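Local coordinates for protein oxalate--CoA ligase (Arabidopsis thaliana, PDB 5IE2) that belongs to the ANL superfamily of AMP-binding enzymes, built from a large N-terminal part and a small C-terminal domain, and holds ATP in its pocket, at residues A[23-28]-A[232-237]; A[78-83]-A[161-166]; A[196-201]-A[321-326]; A[452-457]-A[484-489]. One frame throughout, in Å; residues are numbered along the deposited sequence.

Contact 1 of 4, residues A[23-28]-A[232-237]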
loop_
_atom_site.group_PDB
_atom_site.type_symbol
_atom_site.label_atom_id
_atom_site.label_comp_id
_atom_site.label_asym_id
_atom_site.label_seq_id
_atom_site.Cartn_x
_atom_site.Cartn_y
_atom_site.Cartn_z
ATOM N N LEU A 23 16.206 -6.051 -9.989
ATOM C CA LEU A 23 15.161 -6.954 -9.493
ATOM C C LEU A 23 15.739 -8.351 -9.282
ATOM O O LEU A 23 16.280 -8.958 -10.223
ATOM C CB LEU A 23 13.990 -7.018 -10.501
ATOM C CG LEU A 23 12.766 -7.844 -10.050
ATOM C CD1 LEU A 23 12.118 -7.153 -8.899
ATOM C CD2 LEU A 23 11.730 -7.884 -11.224
ATOM N N SER A 24 15.635 -8.850 -8.050
ATOM C CA SER A 24 16.071 -10.204 -7.709
ATOM C C SER A 24 14.896 -10.974 -7.199
ATOM O O SER A 24 13.921 -10.390 -6.697
ATOM C CB SER A 24 17.167 -10.197 -6.627
ATOM O OG SER A 24 18.330 -9.577 -7.102
ATOM N N VAL A 25 14.945 -12.290 -7.417
ATOM C CA VAL A 25 14.056 -13.226 -6.738
ATOM C C VAL A 25 14.989 -14.043 -5.879
ATOM O O VAL A 25 15.956 -14.614 -6.409
ATOM C CB VAL A 25 13.288 -14.111 -7.730
ATOM C CG1 VAL A 25 12.542 -15.235 -6.971
ATOM C CG2 VAL A 25 12.353 -13.256 -8.595
ATOM N N SER A 26 14.793 -13.988 -4.560
ATOM C CA SER A 26 15.735 -14.591 -3.612
ATOM C C SER A 26 16.108 -16.031 -4.039
ATOM O O SER A 26 15.239 -16.891 -4.233
ATOM C CB SER A 26 15.147 -14.627 -2.194
ATOM O OG SER A 26 16.091 -15.208 -1.274
ATOM N N GLY A 27 17.398 -16.245 -4.193
ATOM C CA GLY A 27 17.973 -17.564 -4.494
ATOM C C GLY A 27 17.929 -17.923 -5.962
ATOM O O GLY A 27 18.398 -19.001 -6.348
ATOM N N LYS A 28 17.389 -17.054 -6.815
ATOM C CA LYS A 28 17.112 -17.482 -8.185
ATOM C C LYS A 28 17.512 -16.474 -9.260
ATOM O O LYS A 28 18.350 -16.775 -10.101
ATOM C CB LYS A 28 15.632 -17.809 -8.343
ATOM C CG LYS A 28 15.303 -18.464 -9.704
ATOM C CD LYS A 28 13.897 -19.094 -9.668
ATOM C CE LYS A 28 13.390 -19.559 -11.046
ATOM N NZ LYS A 28 14.181 -20.648 -11.689
ATOM N N VAL A 232 15.299 -4.116 -5.928
ATOM C CA VAL A 232 14.172 -4.743 -5.249
ATOM C C VAL A 232 14.378 -6.235 -5.211
ATOM O O VAL A 232 14.710 -6.800 -6.228
ATOM C CB VAL A 232 12.852 -4.428 -6.049
ATOM C CG1 VAL A 232 11.672 -5.098 -5.417
ATOM C CG2 VAL A 232 12.631 -2.910 -6.101
ATOM N N THR A 233 14.119 -6.874 -4.068
ATOM C CA THR A 233 14.167 -8.346 -3.996
ATOM C C THR A 233 12.795 -8.882 -3.665
ATOM O O THR A 233 12.137 -8.386 -2.751
ATOM C CB THR A 233 15.177 -8.824 -2.938
ATOM O OG1 THR A 233 16.493 -8.375 -3.317
ATOM C CG2 THR A 233 15.156 -10.404 -2.782
ATOM N N LEU A 234 12.334 -9.869 -4.417
ATOM C CA LEU A 234 11.084 -10.562 -4.114
ATOM C C LEU A 234 11.424 -11.845 -3.350
ATOM O O LEU A 234 12.331 -12.592 -3.762
ATOM C CB LEU A 234 10.328 -10.909 -5.408
ATOM C CG LEU A 234 10.180 -9.698 -6.360
ATOM C CD1 LEU A 234 9.504 -10.122 -7.641
ATOM C CD2 LEU A 234 9.365 -8.636 -5.569
ATOM N N PRO A 235 10.709 -12.111 -2.271
ATOM C CA PRO A 235 10.885 -13.424 -1.584
ATOM C C PRO A 235 10.630 -14.636 -2.515
ATOM O O PRO A 235 9.797 -14.634 -3.442
ATOM C CB PRO A 235 9.840 -13.400 -0.464
ATOM C CG PRO A 235 9.590 -11.900 -0.171
ATOM C CD PRO A 235 9.696 -11.264 -1.609
ATOM N N ALA A 236 11.384 -15.705 -2.253
ATOM C CA ALA A 236 11.329 -16.909 -3.085
ATOM C C ALA A 236 9.927 -17.438 -3.250
ATOM O O ALA A 236 9.557 -17.971 -4.303
ATOM C CB ALA A 236 12.258 -18.020 -2.475
ATOM N N ALA A 237 9.119 -17.283 -2.224
ATOM C CA ALA A 237 7.809 -17.888 -2.289
ATOM C C ALA A 237 6.685 -16.930 -2.702
ATOM O O ALA A 237 5.518 -17.319 -2.594
ATOM C CB ALA A 237 7.464 -18.537 -0.948
#

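Contact 2 of 4, residues A[78-83]-A[161-166]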
loop_
_atom_site.group_PDB
_atom_site.type_symbol
_atom_site.label_atom_id
_atom_site.label_comp_id
_atom_site.label_asym_id
_atom_site.label_seq_id
_atom_site.Cartn_x
_atom_site.Cartn_y
_atom_site.Cartn_z
ATOM N N ARG A 78 3.803 0.062 -20.736
ATOM C CA ARG A 78 4.635 0.479 -21.883
ATOM C C ARG A 78 3.883 0.414 -23.199
ATOM O O ARG A 78 4.063 1.287 -24.074
ATOM C CB ARG A 78 5.900 -0.438 -21.939
ATOM C CG ARG A 78 6.813 -0.140 -23.164
ATOM C CD ARG A 78 7.413 1.308 -23.103
ATOM N NE ARG A 78 8.347 1.414 -24.234
ATOM C CZ ARG A 78 8.236 2.260 -25.257
ATOM N NH1 ARG A 78 7.270 3.165 -25.298
ATOM N NH2 ARG A 78 9.123 2.194 -26.245
ATOM N N ALA A 79 3.001 -0.590 -23.345
ATOM C CA ALA A 79 2.210 -0.750 -24.568
ATOM C C ALA A 79 1.004 0.222 -24.619
ATOM O O ALA A 79 0.124 0.081 -25.471
ATOM C CB ALA A 79 1.737 -2.203 -24.693
ATOM N N ARG A 80 0.989 1.188 -23.702
ATOM C CA ARG A 80 -0.062 2.220 -23.553
ATOM C C ARG A 80 -1.384 1.644 -23.091
ATOM O O ARG A 80 -2.433 2.250 -23.285
ATOM C CB ARG A 80 -0.300 3.021 -24.896
ATOM C CG ARG A 80 0.978 3.735 -25.412
ATOM C CD ARG A 80 0.614 4.687 -26.596
ATOM N NE ARG A 80 -0.313 5.745 -26.158
ATOM C CZ ARG A 80 -1.117 6.432 -26.964
ATOM N NH1 ARG A 80 -1.136 6.157 -28.268
ATOM N NH2 ARG A 80 -1.935 7.369 -26.465
ATOM N N ALA A 81 -1.333 0.486 -22.448
ATOM C CA ALA A 81 -2.518 -0.125 -21.899
ATOM C C ALA A 81 -2.553 0.119 -20.409
ATOM O O ALA A 81 -1.588 0.625 -19.830
ATOM C CB ALA A 81 -2.525 -1.651 -22.222
ATOM N N THR A 82 -3.673 -0.250 -19.787
ATOM C CA THR A 82 -3.887 -0.029 -18.354
ATOM C C THR A 82 -3.773 -1.369 -17.630
ATOM O O THR A 82 -4.500 -2.286 -18.004
ATOM C CB THR A 82 -5.304 0.590 -18.090
ATOM O OG1 THR A 82 -5.382 1.873 -18.753
ATOM C CG2 THR A 82 -5.527 0.821 -16.585
ATOM N N ALA A 83 -2.893 -1.469 -16.623
ATOM C CA ALA A 83 -2.749 -2.715 -15.831
ATOM C C ALA A 83 -3.800 -2.764 -14.725
ATOM O O ALA A 83 -3.950 -1.768 -14.019
ATOM C CB ALA A 83 -1.382 -2.786 -15.242
ATOM N N PRO A 161 1.505 11.265 -20.774
ATOM C CA PRO A 161 1.225 11.431 -19.340
ATOM C C PRO A 161 -0.261 11.167 -19.053
ATOM O O PRO A 161 -0.557 10.625 -18.009
ATOM C CB PRO A 161 1.574 12.901 -19.068
ATOM C CG PRO A 161 2.609 13.219 -20.078
ATOM C CD PRO A 161 2.205 12.426 -21.343
ATOM N N ASP A 162 -1.173 11.465 -19.980
ATOM C CA ASP A 162 -2.573 11.249 -19.614
ATOM C C ASP A 162 -3.077 9.868 -19.993
ATOM O O ASP A 162 -4.257 9.588 -19.817
ATOM C CB ASP A 162 -3.469 12.329 -20.224
ATOM C CG ASP A 162 -3.709 12.148 -21.713
ATOM O OD1 ASP A 162 -4.866 12.386 -22.188
ATOM O OD2 ASP A 162 -2.747 11.807 -22.434
ATOM N N ASP A 163 -2.208 8.994 -20.504
ATOM C CA ASP A 163 -2.606 7.583 -20.757
ATOM C C ASP A 163 -2.988 6.891 -19.448
ATOM O O ASP A 163 -2.284 7.039 -18.459
ATOM C CB ASP A 163 -1.461 6.745 -21.365
ATOM C CG ASP A 163 -1.219 7.032 -22.812
ATOM O OD1 ASP A 163 -2.119 7.609 -23.451
ATOM O OD2 ASP A 163 -0.130 6.652 -23.295
ATOM N N GLY A 164 -4.041 6.075 -19.467
ATOM C CA GLY A 164 -4.307 5.269 -18.270
ATOM C C GLY A 164 -3.165 4.282 -18.096
ATOM O O GLY A 164 -2.582 3.827 -19.064
ATOM N N ALA A 165 -2.837 3.941 -16.846
ATOM C CA ALA A 165 -1.763 3.008 -16.615
ATOM C C ALA A 165 -2.127 1.967 -15.563
ATOM O O ALA A 165 -1.624 0.843 -15.613
ATOM C CB ALA A 165 -0.468 3.795 -16.154
ATOM N N LEU A 166 -2.965 2.344 -14.588
ATOM C CA LEU A 166 -3.196 1.442 -13.431
ATOM C C LEU A 166 -4.651 1.605 -13.045
ATOM O O LEU A 166 -5.165 2.725 -13.066
ATOM C CB LEU A 166 -2.255 1.795 -12.285
ATOM C CG LEU A 166 -2.519 1.115 -10.945
ATOM C CD1 LEU A 166 -2.405 -0.389 -11.171
ATOM C CD2 LEU A 166 -1.514 1.591 -9.894
HETATM O O HOH W 1 -4.049 3.033 -21.240
#

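Contact 3 of 4, residues A[196-201]-A[321-326]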
loop_
_atom_site.group_PDB
_atom_site.type_symbol
_atom_site.label_atom_id
_atom_site.label_comp_id
_atom_site.label_asym_id
_atom_site.label_seq_id
_atom_site.Cartn_x
_atom_site.Cartn_y
_atom_site.Cartn_z
ATOM N N ALA A 196 11.918 11.416 -3.555
ATOM C CA ALA A 196 12.427 12.655 -3.016
ATOM C C ALA A 196 12.437 12.633 -1.500
ATOM O O ALA A 196 13.484 12.988 -0.876
ATOM C CB ALA A 196 11.613 13.910 -3.562
ATOM N N VAL A 197 11.316 12.277 -0.875
ATOM C CA VAL A 197 11.270 12.409 0.582
ATOM C C VAL A 197 12.189 11.377 1.286
ATOM O O VAL A 197 12.695 11.666 2.355
ATOM C CB VAL A 197 9.807 12.314 1.133
ATOM C CG1 VAL A 197 9.246 10.924 0.915
ATOM C CG2 VAL A 197 9.725 12.769 2.633
ATOM N N TYR A 198 12.441 10.215 0.680
ATOM C CA TYR A 198 13.359 9.256 1.317
ATOM C C TYR A 198 14.766 9.334 0.731
ATOM O O TYR A 198 15.604 8.544 1.115
ATOM C CB TYR A 198 12.788 7.807 1.231
ATOM C CG TYR A 198 11.404 7.769 1.861
ATOM C CD1 TYR A 198 11.218 8.160 3.179
ATOM C CD2 TYR A 198 10.297 7.422 1.112
ATOM C CE1 TYR A 198 9.942 8.189 3.744
ATOM C CE2 TYR A 198 9.033 7.444 1.662
ATOM C CZ TYR A 198 8.872 7.822 2.959
ATOM O OH TYR A 198 7.591 7.870 3.439
ATOM N N LYS A 199 14.996 10.278 -0.196
ATOM C CA LYS A 199 16.270 10.367 -0.937
ATOM C C LYS A 199 16.723 9.010 -1.412
ATOM O O LYS A 199 17.855 8.608 -1.165
ATOM C CB LYS A 199 17.357 11.014 -0.070
ATOM C CG LYS A 199 16.989 12.422 0.325
ATOM C CD LYS A 199 18.165 13.092 1.107
ATOM C CE LYS A 199 17.734 14.456 1.599
ATOM N NZ LYS A 199 18.902 15.027 2.357
ATOM N N LEU A 200 15.839 8.288 -2.103
ATOM C CA LEU A 200 16.223 6.998 -2.689
ATOM C C LEU A 200 17.244 7.254 -3.785
ATOM O O LEU A 200 17.068 8.201 -4.582
ATOM C CB LEU A 200 15.006 6.262 -3.293
ATOM C CG LEU A 200 13.916 5.881 -2.250
ATOM C CD1 LEU A 200 12.766 5.171 -3.019
ATOM C CD2 LEU A 200 14.450 4.975 -1.125
ATOM N N THR A 201 18.294 6.441 -3.822
ATOM C CA THR A 201 19.277 6.531 -4.898
ATOM C C THR A 201 19.624 5.147 -5.391
ATOM O O THR A 201 19.112 4.146 -4.895
ATOM C CB THR A 201 20.578 7.229 -4.465
ATOM O OG1 THR A 201 21.300 6.367 -3.575
ATOM C CG2 THR A 201 20.278 8.566 -3.783
ATOM N N MET A 321 0.708 10.656 0.331
ATOM C CA MET A 321 0.263 12.030 0.543
ATOM C C MET A 321 1.252 12.787 1.461
ATOM O O MET A 321 1.764 13.864 1.094
ATOM C CB MET A 321 -1.147 12.048 1.160
ATOM C CG MET A 321 -2.204 11.579 0.117
ATOM S SD MET A 321 -3.854 11.508 0.872
ATOM C CE MET A 321 -3.709 9.966 1.839
ATOM N N SER A 322 1.522 12.217 2.641
ATOM C CA SER A 322 2.438 12.900 3.560
ATOM C C SER A 322 3.405 11.911 4.186
ATOM O O SER A 322 3.124 10.706 4.297
ATOM C CB SER A 322 1.682 13.679 4.697
ATOM O OG SER A 322 1.062 12.778 5.633
ATOM N N SER A 323 4.532 12.429 4.634
ATOM C CA SER A 323 5.470 11.576 5.375
ATOM C C SER A 323 6.309 12.333 6.381
ATOM O O SER A 323 6.648 13.498 6.174
ATOM C CB SER A 323 6.427 10.874 4.407
ATOM O OG SER A 323 7.241 9.940 5.123
ATOM N N ASN A 324 6.694 11.649 7.460
ATOM C CA ASN A 324 7.787 12.145 8.260
ATOM C C ASN A 324 9.039 12.126 7.400
ATOM O O ASN A 324 9.204 11.244 6.543
ATOM C CB ASN A 324 7.971 11.280 9.528
ATOM C CG ASN A 324 6.888 11.539 10.551
ATOM O OD1 ASN A 324 6.988 12.471 11.349
ATOM N ND2 ASN A 324 5.831 10.715 10.533
ATOM N N PRO A 325 9.910 13.110 7.590
ATOM C CA PRO A 325 11.130 13.284 6.793
ATOM C C PRO A 325 12.252 12.412 7.332
ATOM O O PRO A 325 12.146 11.888 8.468
ATOM C CB PRO A 325 11.452 14.778 6.983
ATOM C CG PRO A 325 11.028 14.992 8.455
ATOM C CD PRO A 325 9.751 14.164 8.605
ATOM N N LEU A 326 13.323 12.288 6.549
ATOM C CA LEU A 326 14.600 11.690 7.030
ATOM C C LEU A 326 15.138 12.536 8.171
ATOM O O LEU A 326 14.930 13.732 8.195
ATOM C CB LEU A 326 15.652 11.630 5.882
ATOM C CG LEU A 326 15.307 10.771 4.661
ATOM C CD1 LEU A 326 16.320 10.944 3.592
ATOM C CD2 LEU A 326 15.321 9.307 5.085
HETATM O O HOH W 2 13.179 13.770 4.030
#

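Contact 4 of 4, residues A[452-457]-A[484-489]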
loop_
_atom_site.group_PDB
_atom_site.type_symbol
_atom_site.label_atom_id
_atom_site.label_comp_id
_atom_site.label_asym_id
_atom_site.label_seq_id
_atom_site.Cartn_x
_atom_site.Cartn_y
_atom_site.Cartn_z
ATOM N N GLU A 452 -21.226 3.911 21.358
ATOM C CA GLU A 452 -20.345 3.625 22.471
ATOM C C GLU A 452 -19.074 3.023 21.894
ATOM O O GLU A 452 -19.063 2.524 20.782
ATOM C CB GLU A 452 -21.045 2.680 23.468
ATOM C CG GLU A 452 -20.303 2.356 24.771
ATOM C CD GLU A 452 -19.818 3.604 25.506
ATOM O OE1 GLU A 452 -18.653 4.003 25.260
ATOM O OE2 GLU A 452 -20.582 4.187 26.312
ATOM N N ILE A 453 -17.991 3.086 22.641
ATOM C CA ILE A 453 -16.770 2.436 22.216
ATOM C C ILE A 453 -16.621 1.062 22.893
ATOM O O ILE A 453 -16.842 0.932 24.103
ATOM C CB ILE A 453 -15.531 3.304 22.526
ATOM C CG1 ILE A 453 -14.253 2.535 22.210
ATOM C CG2 ILE A 453 -15.575 3.813 24.000
ATOM C CD1 ILE A 453 -13.033 3.438 22.140
ATOM N N ASN A 454 -16.257 0.072 22.073
ATOM C CA ASN A 454 -15.836 -1.255 22.502
ATOM C C ASN A 454 -14.461 -1.559 21.914
ATOM O O ASN A 454 -13.958 -0.807 21.088
ATOM C CB ASN A 454 -16.828 -2.319 22.046
ATOM C CG ASN A 454 -18.096 -2.363 22.873
ATOM O OD1 ASN A 454 -18.387 -1.489 23.690
ATOM N ND2 ASN A 454 -18.863 -3.404 22.657
ATOM N N CYS A 455 -13.848 -2.665 22.312
ATOM C CA CYS A 455 -12.611 -3.063 21.680
ATOM C C CYS A 455 -12.449 -4.599 21.719
ATOM O O CYS A 455 -13.184 -5.264 22.433
ATOM C CB CYS A 455 -11.426 -2.386 22.365
ATOM S SG CYS A 455 -11.018 -3.048 24.011
ATOM N N ALA A 456 -11.499 -5.122 20.949
ATOM C CA ALA A 456 -11.099 -6.533 21.008
ATOM C C ALA A 456 -9.592 -6.616 21.121
ATOM O O ALA A 456 -8.855 -5.824 20.474
ATOM C CB ALA A 456 -11.595 -7.279 19.763
ATOM N N VAL A 457 -9.111 -7.537 21.943
ATOM C CA VAL A 457 -7.681 -7.715 22.077
ATOM C C VAL A 457 -7.303 -9.192 21.920
ATOM O O VAL A 457 -8.080 -10.098 22.259
ATOM C CB VAL A 457 -7.135 -7.204 23.457
ATOM C CG1 VAL A 457 -7.408 -5.743 23.645
ATOM C CG2 VAL A 457 -7.765 -7.946 24.566
ATOM N N PRO A 484 -13.107 1.824 26.555
ATOM C CA PRO A 484 -14.011 0.803 25.994
ATOM C C PRO A 484 -14.931 0.218 27.098
ATOM O O PRO A 484 -14.480 -0.162 28.184
ATOM C CB PRO A 484 -13.064 -0.264 25.433
ATOM C CG PRO A 484 -11.759 0.500 25.127
ATOM C CD PRO A 484 -11.690 1.581 26.209
ATOM N N LYS A 485 -16.220 0.203 26.828
ATOM C CA LYS A 485 -17.180 -0.284 27.817
ATOM C C LYS A 485 -17.180 -1.823 27.838
ATOM O O LYS A 485 -17.491 -2.447 28.870
ATOM C CB LYS A 485 -18.587 0.250 27.509
ATOM C CG LYS A 485 -19.579 0.150 28.687
ATOM C CD LYS A 485 -19.092 1.022 29.842
ATOM C CE LYS A 485 -19.784 0.721 31.166
ATOM N NZ LYS A 485 -18.916 1.146 32.312
ATOM N N ARG A 486 -16.813 -2.419 26.705
ATOM C CA ARG A 486 -16.660 -3.857 26.609
ATOM C C ARG A 486 -15.343 -4.202 25.924
ATOM O O ARG A 486 -14.920 -3.499 24.975
ATOM C CB ARG A 486 -17.847 -4.451 25.850
ATOM C CG ARG A 486 -19.129 -4.481 26.703
ATOM C CD ARG A 486 -20.302 -5.039 25.918
ATOM N NE ARG A 486 -20.455 -6.478 26.155
ATOM C CZ ARG A 486 -21.162 -7.298 25.380
ATOM N NH1 ARG A 486 -21.776 -6.833 24.288
ATOM N NH2 ARG A 486 -21.235 -8.593 25.686
ATOM N N VAL A 487 -14.692 -5.253 26.435
ATOM C CA VAL A 487 -13.434 -5.792 25.892
ATOM C C VAL A 487 -13.639 -7.250 25.479
ATOM O O VAL A 487 -13.893 -8.096 26.341
ATOM C CB VAL A 487 -12.286 -5.730 26.939
ATOM C CG1 VAL A 487 -10.974 -6.402 26.414
ATOM C CG2 VAL A 487 -12.064 -4.299 27.439
ATOM N N PHE A 488 -13.550 -7.540 24.185
ATOM C CA PHE A 488 -13.679 -8.904 23.685
ATOM C C PHE A 488 -12.317 -9.547 23.555
ATOM O O PHE A 488 -11.380 -8.968 23.004
ATOM C CB PHE A 488 -14.415 -8.910 22.358
ATOM C CG PHE A 488 -15.812 -8.384 22.464
ATOM C CD1 PHE A 488 -16.850 -9.213 22.872
ATOM C CD2 PHE A 488 -16.094 -7.045 22.189
ATOM C CE1 PHE A 488 -18.150 -8.726 22.993
ATOM C CE2 PHE A 488 -17.402 -6.546 22.311
ATOM C CZ PHE A 488 -18.425 -7.389 22.711
ATOM N N ILE A 489 -12.180 -10.738 24.105
ATOM C CA ILE A 489 -10.874 -11.350 24.105
ATOM C C ILE A 489 -10.879 -12.468 23.116
ATOM O O ILE A 489 -11.819 -13.285 23.073
ATOM C CB ILE A 489 -10.491 -11.791 25.469
ATOM C CG1 ILE A 489 -10.386 -10.520 26.306
ATOM C CG2 ILE A 489 -9.189 -12.574 25.411
ATOM C CD1 ILE A 489 -10.203 -10.741 27.691
#

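Contact 1 of 4, residues A[23-28]-A[232-237]
Methyl CD1 of Leu23 is the main bump of this contact: it settles into the hollow between Val232 and Leu234 on the adjoining strand, 4.0 Å from Val232 CB and 4.1 Å from Leu234 CG. With CG anti to the backbone N (chi1 -175°), the Leu23 side chain runs alongside Val232, pointing the same way, and its tip leans across to the partner strand. Val25 continues this apolar face, its CG2 lying 4.3 Å from Leu234 CD1. The opposite face carries the smaller, hydroxyl-bearing side chains. There Ser24 CB sits beside Thr233 OG1, while Thr233 CG2 rests against the backbone between Ser24 O and Ser26 N, 4.0 Å from the latter; Arg21 bridges the Ser24 and Thr233 hydroxyls, and Ser24 OG also pairs with Asn30. Beyond the strands, Ala236 CB closes against Ser26 O at 3.6 Å, and Asp248 holds Ser26 OG. The backbones are clamped by three nearly straight bonds, from Ser24 N to Val232 O, from Leu234 N to Ser24 O (2.8 Å) and from Ser26 N to Leu234 O. The first and third enter almost along the C=O axis, whereas the second comes from above the carbonyl plane. Helix 67-78 covers Leu23 and Val25, and helix 215-227 covers Val232. The arrangement is a parallel strand pair in the middle of a four-stranded mixed sheet, lined by helices as in an alpha/beta fold.

Contact 2 of 4, residues A[78-83]-A[161-166]
A Schellman motif ends helix 67-78 here, with Arg80 as its positive-phi C-prime residue, and leads the chain straight into strand 82-85, which meets the start of the hairpin strand 164-169. Residues 80-83 and 163-166 run 15° apart in direction, and the backbones are bridged at Ala83 and Leu166. Next to that bridge, Ala165 and Leu166 form a classic beta bulge opposite Leu182. Ala83 N donates to Ala165 O at 2.8 Å, approaching from well above the carbonyl plane, and Leu166 CA-H points back at Ala83 O.

At the other end Arg80, its chain bent at chi3 (62°), swings its guanidinium round to grip the Asp163 carboxylate side-on. NE reaches OD2 of Asp163 at 3.0 Å, and NH2 of Arg80 reaches OD1 at 3.0 Å, both bonds nearly straight. The acid lies at the edge of the guanidinium, yet the two planes are turned 31° apart; OD1 offers its syn lone pair, while OD2 is met from above the carboxylate plane. OD2 also accepts from the backbone N of His160, a second bond that helps to fix the rotation of the carboxylate.

Between the salt bridge and the bulge, a water satisfies backbone oxygens of both segments: it donates to Arg80 O and to Gly164 O, each at 2.7 Å, and accepts from Thr82 OG1. Gly164 has no side chain at this point, and Thr82 OG1 comes to 3.3 Å from Gly164 C while Thr82 CG2 rests 3.6 Å from Leu166 N.

Contact 3 of 4, residues A[196-201]-A[321-326]
Tyr198 sets CG anti to its carbonyl carbon (chi1 -56°) and Ser323 sets OG anti to its backbone N (chi1 -174°), so that the two hydroxyls meet tip to tip where helix 184-198 ends in a Schellman motif beside strand 319-323. Tyr198 OH donates to Ser323 OG at 2.7 Å, and Ser323 OG in turn donates to Asn324 O at 2.8 Å, on a lone pair in the carbonyl plane. The chain of hydrogen bonds therefore has one direction, and Arg286 NE, bonded to Tyr198 OH, extends it outward; a positive charge there would be expected to polarise the phenol.

Val197 takes the less common torsion that puts CG1 in the crowded position (chi1 67°). From there CG1 lies 3.5 Å above the Tyr198 ring, over its centre, and CG2 is turned toward Ser323 CB. Phe284 also stacks with this ring.

Leu326 lies against the C-terminal end of the helix, reaching it from the loop that follows strand 319-323. Its CG touches Val197 O, and CD1 lies 3.5 Å from Tyr198 O and 3.6 Å from Lys199 CG, across the start of the extended lysine chain, whose NZ continues to salt bridges with Glu328 and Glu329. A water joins the two backbones, donating to Val197 O at 2.7 Å and accepting from Leu326 N at 2.9 Å.

Contact 4 of 4, residues A[452-457]-A[484-489]
Cys455 SG lies at the middle of the apolar side of this pair, 3.7 Å from Pro484 CB and 3.8 Å from Val487 CG2. Its crowded torsion, with SG between the backbone N and the carbonyl carbon (chi1 73°), turns the sulfur over the neighbouring strand. Farther along this face, Val457 CG2 comes 4.0 Å from Val487 CG1 and lies almost as near Ile489 CG1. On the reverse face Ala456 CB meets Phe488 CB. The Phe488 ring turns its edge to Cys455 O, with CD2 3.4 Å from that oxygen, and places CZ 3.7 Å from the plane of the Arg486 guanidinium, offset toward its rim.

Four backbone bonds set the register of the two segments. Lys485 N donates to Ile453 O and Phe488 N to Cys455 O, both 2.9 Å; Cys455 N returns a bond to Arg486 O, and Val457 N one to Phe488 O. At the Glu452 end, its side chain bends at chi2 so that OE1 accepts from Ile453 N through its anti lone pair, while OE2 pairs with Arg416.

Strands 450-459 and 487-489 run parallel as the two arms of a beta-alpha-beta unit whose helix 467-477 packs on Pro484 and Val487. Helix 423-430 covers Ile453, Cys455 and Pro484, strand 436-446 flanks strand 450-459 on its other edge, and Phe510 stacks on Phe488.

Contacts 1, 2 and 3 all fall within the large AMP-binding part of the enzyme, with centres about 25 to 26 Å apart, whereas contact 4 belongs to the C-terminal domain and its centre lies about 36, 41 and 46 Å from those of contacts 3, 1 and 2. Shared helices connect the first three: helix 67-78 packs on Leu23 and Val25 of contact 1 and on Ala83 and Leu166 of contact 2, and helix 184-198 covers Ala165 and Leu166 before ending in contact 3. Of contacts 2 and 3, contact 3 lies nearer the ligand, with the side chain of Asn324 about 8 Å from the bound ATP. The side chain of Leu166 in contact 2 is about 11 Å from the bound ATP.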